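Local coordinates for 35 kDa hemin binding protein (Porphyromonas gingivalis, PDB 5Y1A) that probably binds hemin and is a cargo of the type IX secretion system that joins a thioredoxin domain to an immunoglobulin-like beta-sandwich domain, at residues A[153-156]-A[157-161]. Sequence-based numbering, arbitrary orientation. Where two conformers were deposited one is given.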
ATOM      1  N   LYS A 153      -3.689   6.557  10.618  1.00 11.30           N
ATOM      2  CA  LYS A 153      -3.592   7.509   9.515  1.00 12.35           C
ATOM      3  C   LYS A 153      -3.257   8.920   9.957  1.00 12.79           C
ATOM      4  O   LYS A 153      -3.691   9.356  11.019  1.00 13.05           O
ATOM      5  CB  LYS A 153      -4.851   7.514   8.662  1.00 12.66           C
ATOM      6  CG  LYS A 153      -6.105   7.877   9.403  1.00 12.90           C
ATOM      7  CD  LYS A 153      -7.278   7.857   8.440  1.00 17.46           C
ATOM      8  CE  LYS A 153      -8.541   8.333   9.163  1.00 20.28           C
ATOM      9  NZ  LYS A 153      -9.750   8.268   8.265  1.00 24.03           N
ATOM     10  N   GLY A 154      -2.475   9.608   9.129  1.00 13.49           N
ATOM     11  CA  GLY A 154      -2.112  11.003   9.377  1.00 14.68           C
ATOM     12  C   GLY A 154      -3.334  11.843   9.122  1.00 14.90           C
ATOM     13  O   GLY A 154      -4.229  11.396   8.424  1.00 15.33           O
ATOM     14  N   ALA A 155      -3.363  13.044   9.690  1.00 15.69           N
ATOM     15  CA  ALA A 155      -4.571  13.883   9.635  1.00 16.22           C
ATOM     16  C   ALA A 155      -4.699  14.657   8.321  1.00 16.83           C
ATOM     17  O   ALA A 155      -5.814  14.943   7.858  1.00 16.89           O
ATOM     18  CB  ALA A 155      -4.603  14.812  10.796  1.00 16.68           C
ATOM     19  N   THR A 156      -3.552  14.989   7.737  1.00 17.05           N
ATOM     20  CA  THR A 156      -3.472  15.800   6.530  1.00 17.91           C
ATOM     21  C   THR A 156      -2.365  15.214   5.657  1.00 19.03           C
ATOM     22  O   THR A 156      -1.609  14.362   6.117  1.00 18.19           O
ATOM     23  CB  THR A 156      -3.153  17.288   6.865  1.00 18.53           C
ATOM     24  OG1 THR A 156      -1.779  17.413   7.241  1.00 19.62           O
ATOM     25  CG2 THR A 156      -4.053  17.815   8.012  1.00 17.49           C
ATOM     26  N   PRO A 157      -2.270  15.651   4.389  1.00 20.19           N
ATOM     27  CA  PRO A 157      -1.260  15.085   3.480  1.00 21.05           C
ATOM     28  C   PRO A 157       0.189  15.229   3.947  1.00 21.72           C
ATOM     29  O   PRO A 157       1.069  14.460   3.496  1.00 22.79           O
ATOM     30  CB  PRO A 157      -1.517  15.848   2.178  1.00 21.17           C
ATOM     31  CG  PRO A 157      -3.021  16.167   2.262  1.00 21.16           C
ATOM     32  CD  PRO A 157      -3.126  16.628   3.687  1.00 20.06           C
ATOM     33  N   GLU A 158       0.459  16.176   4.846  0.50 21.33           N
ATOM     34  CA  GLU A 158       1.830  16.366   5.340  0.50 21.76           C
ATOM     35  C   GLU A 158       2.097  15.738   6.712  0.50 21.05           C
ATOM     36  O   GLU A 158       3.134  15.998   7.346  0.50 20.94           O
ATOM     37  CB  GLU A 158       2.244  17.842   5.296  0.50 21.90           C
ATOM     38  CG  GLU A 158       2.719  18.311   3.912  0.50 23.07           C
ATOM     39  CD  GLU A 158       3.873  17.479   3.364  0.50 25.29           C
ATOM     40  OE1 GLU A 158       3.735  16.922   2.251  0.50 26.53           O
ATOM     41  OE2 GLU A 158       4.908  17.366   4.050  0.50 26.07           O
ATOM     42  N   ASP A 159       1.156  14.901   7.150  1.00 20.38           N
ATOM     43  CA  ASP A 159       1.358  14.034   8.308  1.00 18.58           C
ATOM     44  C   ASP A 159       1.771  12.648   7.858  1.00 17.02           C
ATOM     45  O   ASP A 159       1.415  12.238   6.762  1.00 17.45           O
ATOM     46  CB  ASP A 159       0.077  13.912   9.105  1.00 18.72           C
ATOM     47  CG  ASP A 159      -0.325  15.213   9.770  1.00 20.52           C
ATOM     48  OD1 ASP A 159       0.466  15.743  10.588  1.00 20.63           O
ATOM     49  OD2 ASP A 159      -1.446  15.683   9.478  1.00 23.60           O
ATOM     50  N   VAL A 160       2.536  11.959   8.692  1.00 14.96           N
ATOM     51  CA  VAL A 160       2.857  10.551   8.425  1.00 14.19           C
ATOM     52  C   VAL A 160       1.682   9.655   8.817  1.00 13.43           C
ATOM     53  O   VAL A 160       0.866  10.009   9.679  1.00 13.03           O
ATOM     54  CB  VAL A 160       4.178  10.095   9.117  1.00 14.48           C
ATOM     55  CG1 VAL A 160       5.325  10.985   8.626  1.00 17.23           C
ATOM     56  CG2 VAL A 160       4.069  10.173  10.622  1.00 15.37           C
ATOM     57  N   CYS A 161       1.585   8.512   8.143  1.00 12.82           N
ATOM     58  CA  CYS A 161       0.791   7.397   8.603  1.00 11.46           C
ATOM     59  C   CYS A 161       1.765   6.443   9.285  1.00 11.66           C
ATOM     60  O   CYS A 161       2.978   6.562   9.128  1.00 11.80           O
ATOM     61  CB  CYS A 161       0.135   6.693   7.413  1.00 11.69           C
ATOM     62  SG  CYS A 161      -1.013   7.735   6.513  1.00 13.15           S
TER
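The carboxylate of Asp-159 reaches back across a tight turn to Thr-156 and Ala-155, a compact case of one side-chain oxygen gathering several donors. Asp-159 OD2 takes the hydroxyl of Thr-156, with Thr-156 OG1 at 2.8 Å, and this donor sits well above the carboxylate plane, 59° out of it. Asp-159 OD2 also receives two weak, bent backbone bonds, from Thr-156 N at 2.8 Å and from Ala-155 N at 3.3 Å. One hydroxyl bond and two weak amide bonds thus meet at OD2 and, with a salt bridge from OD1 to Lys-340, probably limit the carboxylate's rotation. With chi1 at 74°, Thr-156 OG1 folds over its own main chain, leaving hydroxyl and amide near the same carboxylate oxygen. The backbone forms a type I beta turn from Thr-156 to Asp-159, closed by Asp-159 N to Thr-156 O at 3.0 Å with a fairly straight N-H approach (162°). It lies in the connection of a beta hairpin, between antiparallel neighbours 145-153 and 161-169 of a four-stranded mixed sheet. Closer to the strands, Gly-154 brings its CA within 3.2 Å of Val-160 O and 3.7 Å of Asp-159 CB, leaving little room for a side chain on that side. Gly-154 N also donates a nearly straight hydrogen bond to Cys-161 SG, 3.5 Å away, where the loop meets strand 161-169. Farther out, the charge on Lys-340 would be expected to stabilise an ionised Asp-159, while Thr-156 touches Val-325 and Val-327 of strand 324-332.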